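Local coordinates for dual specificity protein phosphatase 15 (Homo sapiens, PDB 1YZ4) that removes phosphate from phosphotyrosine and from phosphoserine or phosphothreonine in proteins, as a dual-specificity phosphatase of which this is the catalytic domain, at residues 36-41 and 71-76. The protein carries 1 engineered substitution. Sequence-based numbering, arbitrary orientation.
Sequences HIISIH and KECINF. With BOG (octyl beta-D-glucopyranoside), chain C.
I38 of strand 36-40 meets F76 and C73 of helix 70-82, and its side chain can be followed outward from CB. CG2, anti to the backbone N, reaches C73 SG at 4.1 Å. CG1, anti to the carbonyl carbon (chi1 -66°), comes obliquely against the F76 ring, 3.5 Å from CD2. The terminal CD1 then lies 3.7 Å from F76 CD2 and also touches C73, at CB and at the backbone O. The I38 and F76 side chains, an apolar pair, run past each other in opposite directions; the carbonyl O of I37 borders the ring at CE2 (3.8 Å). At its far end the same ring meets H36: F76 CZ lies near the imidazole plane, 3.8 Å from H36 CD2. With planes at 70° and centroids 5.6 Å apart, this is an offset edge-to-face pair, the imidazole edge approaching at the rim atom CZ rather than over the ring's middle. The segment axes are nearly antiparallel (160°) and 10.1 Å apart at closest approach, as for a helix laid on a sheet. Strand 36-40 is flanked by strands 87-91 and 52-56, whose V89 and L54 touch I38 and F76 respectively, while helix 97-110 sends I101 against C73; the contact therefore belongs to the buried helix-sheet core of the phosphatase domain.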
loop_
_atom_site.group_PDB
_atom_site.type_symbol
_atom_site.label_atom_id
_atom_site.label_comp_id
_atom_site.label_asym_id
_atom_site.label_seq_id
_atom_site.Cartn_x
_atom_site.Cartn_y
_atom_site.Cartn_z
ATOM N N HIS A 36 -7.515 -1.744 -9.120
ATOM C CA HIS A 36 -7.064 -0.455 -8.614
ATOM C C HIS A 36 -5.579 -0.467 -8.319
ATOM O O HIS A 36 -5.022 -1.477 -7.895
ATOM C CB HIS A 36 -7.832 -0.086 -7.346
ATOM C CG HIS A 36 -9.292 0.142 -7.573
ATOM N ND1 HIS A 36 -10.168 -0.882 -7.868
ATOM C CD2 HIS A 36 -10.024 1.281 -7.585
ATOM C CE1 HIS A 36 -11.376 -0.381 -8.053
ATOM N NE2 HIS A 36 -11.316 0.929 -7.888
ATOM N N ILE A 37 -4.945 0.674 -8.531
ATOM C CA ILE A 37 -3.522 0.799 -8.304
ATOM C C ILE A 37 -3.197 2.167 -7.748
ATOM O O ILE A 37 -3.792 3.175 -8.134
ATOM C CB ILE A 37 -2.713 0.647 -9.621
ATOM C CG1 ILE A 37 -2.883 -0.761 -10.202
ATOM C CG2 ILE A 37 -1.231 0.970 -9.365
ATOM C CD1 ILE A 37 -2.172 -0.951 -11.570
ATOM N N ILE A 38 -2.256 2.191 -6.820
ATOM C CA ILE A 38 -1.798 3.436 -6.252
ATOM C C ILE A 38 -0.356 3.490 -6.714
ATOM O O ILE A 38 0.434 2.604 -6.390
ATOM C CB ILE A 38 -1.828 3.427 -4.716
ATOM C CG1 ILE A 38 -3.273 3.350 -4.215
ATOM C CG2 ILE A 38 -1.126 4.679 -4.174
ATOM C CD1 ILE A 38 -3.390 3.490 -2.702
ATOM N N SER A 39 -0.025 4.495 -7.514
ATOM C CA SER A 39 1.336 4.643 -7.991
ATOM C C SER A 39 2.038 5.732 -7.189
ATOM O O SER A 39 1.613 6.893 -7.184
ATOM C CB SER A 39 1.348 5.008 -9.475
ATOM O OG SER A 39 0.768 3.974 -10.245
ATOM N N ILE A 40 3.099 5.342 -6.498
ATOM C CA ILE A 40 3.890 6.270 -5.710
ATOM C C ILE A 40 5.189 6.422 -6.485
ATOM O O ILE A 40 6.151 5.682 -6.266
ATOM C CB ILE A 40 4.183 5.707 -4.309
ATOM C CG1 ILE A 40 2.895 5.176 -3.680
ATOM C CG2 ILE A 40 4.735 6.801 -3.420
ATOM C CD1 ILE A 40 3.120 4.402 -2.401
ATOM N N HIS A 41 5.198 7.377 -7.409
ATOM C CA HIS A 41 6.353 7.620 -8.260
ATOM C C HIS A 41 6.491 9.122 -8.443
ATOM O O HIS A 41 5.488 9.825 -8.498
ATOM C CB HIS A 41 6.120 6.941 -9.613
ATOM C CG HIS A 41 7.334 6.875 -10.483
ATOM N ND1 HIS A 41 8.520 6.310 -10.062
ATOM C CD2 HIS A 41 7.528 7.245 -11.772
ATOM C CE1 HIS A 41 9.391 6.331 -11.057
ATOM N NE2 HIS A 41 8.814 6.893 -12.105
ATOM N N LYS A 71 -4.285 9.214 4.668
ATOM C CA LYS A 71 -5.740 9.225 4.697
ATOM C C LYS A 71 -6.355 8.883 3.347
ATOM O O LYS A 71 -7.158 7.957 3.227
ATOM C CB LYS A 71 -6.253 10.593 5.153
ATOM C CG LYS A 71 -7.765 10.641 5.314
ATOM C CD LYS A 71 -8.297 12.062 5.478
ATOM C CE LYS A 71 -7.775 12.743 6.730
ATOM N NZ LYS A 71 -8.362 14.109 6.883
ATOM N N GLU A 72 -5.973 9.636 2.326
ATOM C CA GLU A 72 -6.514 9.407 1.000
ATOM C C GLU A 72 -6.189 8.011 0.449
ATOM O O GLU A 72 -7.035 7.396 -0.189
ATOM C CB GLU A 72 -6.025 10.502 0.046
ATOM C CG GLU A 72 -4.528 10.490 -0.225
ATOM C CD GLU A 72 -4.054 11.761 -0.907
ATOM O OE1 GLU A 72 -4.600 12.108 -1.976
ATOM O OE2 GLU A 72 -3.138 12.415 -0.370
ATOM N N CYS A 73 -4.983 7.507 0.701
ATOM C CA CYS A 73 -4.614 6.182 0.210
ATOM C C CYS A 73 -5.424 5.094 0.903
ATOM O O CYS A 73 -5.923 4.160 0.262
ATOM C CB CYS A 73 -3.118 5.906 0.430
ATOM S SG CYS A 73 -1.967 6.754 -0.699
ATOM N N ILE A 74 -5.550 5.211 2.219
ATOM C CA ILE A 74 -6.298 4.226 2.977
ATOM C C ILE A 74 -7.775 4.226 2.579
ATOM O O ILE A 74 -8.416 3.178 2.560
ATOM C CB ILE A 74 -6.152 4.484 4.486
ATOM C CG1 ILE A 74 -4.716 4.164 4.911
ATOM C CG2 ILE A 74 -7.158 3.658 5.267
ATOM C CD1 ILE A 74 -4.413 4.439 6.372
ATOM N N ASN A 75 -8.306 5.398 2.249
ATOM C CA ASN A 75 -9.702 5.495 1.856
ATOM C C ASN A 75 -9.890 4.876 0.490
ATOM O O ASN A 75 -10.887 4.204 0.234
ATOM C CB ASN A 75 -10.156 6.955 1.861
ATOM C CG ASN A 75 -10.683 7.392 3.224
ATOM O OD1 ASN A 75 -11.865 7.231 3.524
ATOM N ND2 ASN A 75 -9.800 7.924 4.062
ATOM N N PHE A 76 -8.913 5.100 -0.382
ATOM C CA PHE A 76 -8.933 4.555 -1.734
ATOM C C PHE A 76 -8.935 3.023 -1.637
ATOM O O PHE A 76 -9.816 2.348 -2.174
ATOM C CB PHE A 76 -7.688 5.037 -2.484
ATOM C CG PHE A 76 -7.632 4.612 -3.930
ATOM C CD1 PHE A 76 -8.414 5.247 -4.891
ATOM C CD2 PHE A 76 -6.751 3.616 -4.335
ATOM C CE1 PHE A 76 -8.311 4.905 -6.242
ATOM C CE2 PHE A 76 -6.639 3.261 -5.687
ATOM C CZ PHE A 76 -7.418 3.908 -6.643
HETATM C C1 BOG C . 15.068 5.302 -10.164
HETATM O O1 BOG C . 16.397 5.280 -10.698
HETATM C C2 BOG C . 15.137 5.238 -8.612
HETATM O O2 BOG C . 15.777 4.044 -8.202
HETATM C C3 BOG C . 13.717 5.282 -8.039
HETATM O O3 BOG C . 13.764 5.245 -6.627
HETATM C C4 BOG C . 13.058 6.578 -8.496
HETATM O O4 BOG C . 11.743 6.638 -7.978
HETATM C C5 BOG C . 13.021 6.627 -10.049
HETATM O O5 BOG C . 14.378 6.527 -10.555
HETATM C C6 BOG C . 12.400 7.940 -10.525
HETATM O O6 BOG C . 12.477 8.049 -11.937
HETATM C "C1'" BOG C . 16.498 4.933 -12.087
HETATM C "C2'" BOG C . 17.645 3.950 -12.180
HETATM C "C3'" BOG C . 17.151 2.576 -11.777
HETATM C "C4'" BOG C . 18.235 1.514 -11.805
HETATM C "C5'" BOG C . 17.685 0.142 -11.398
HETATM C "C6'" BOG C . 16.846 0.181 -10.128
HETATM C "C7'" BOG C . 16.326 -1.191 -9.788
HETATM C "C8'" BOG C . 15.490 -1.144 -8.537
#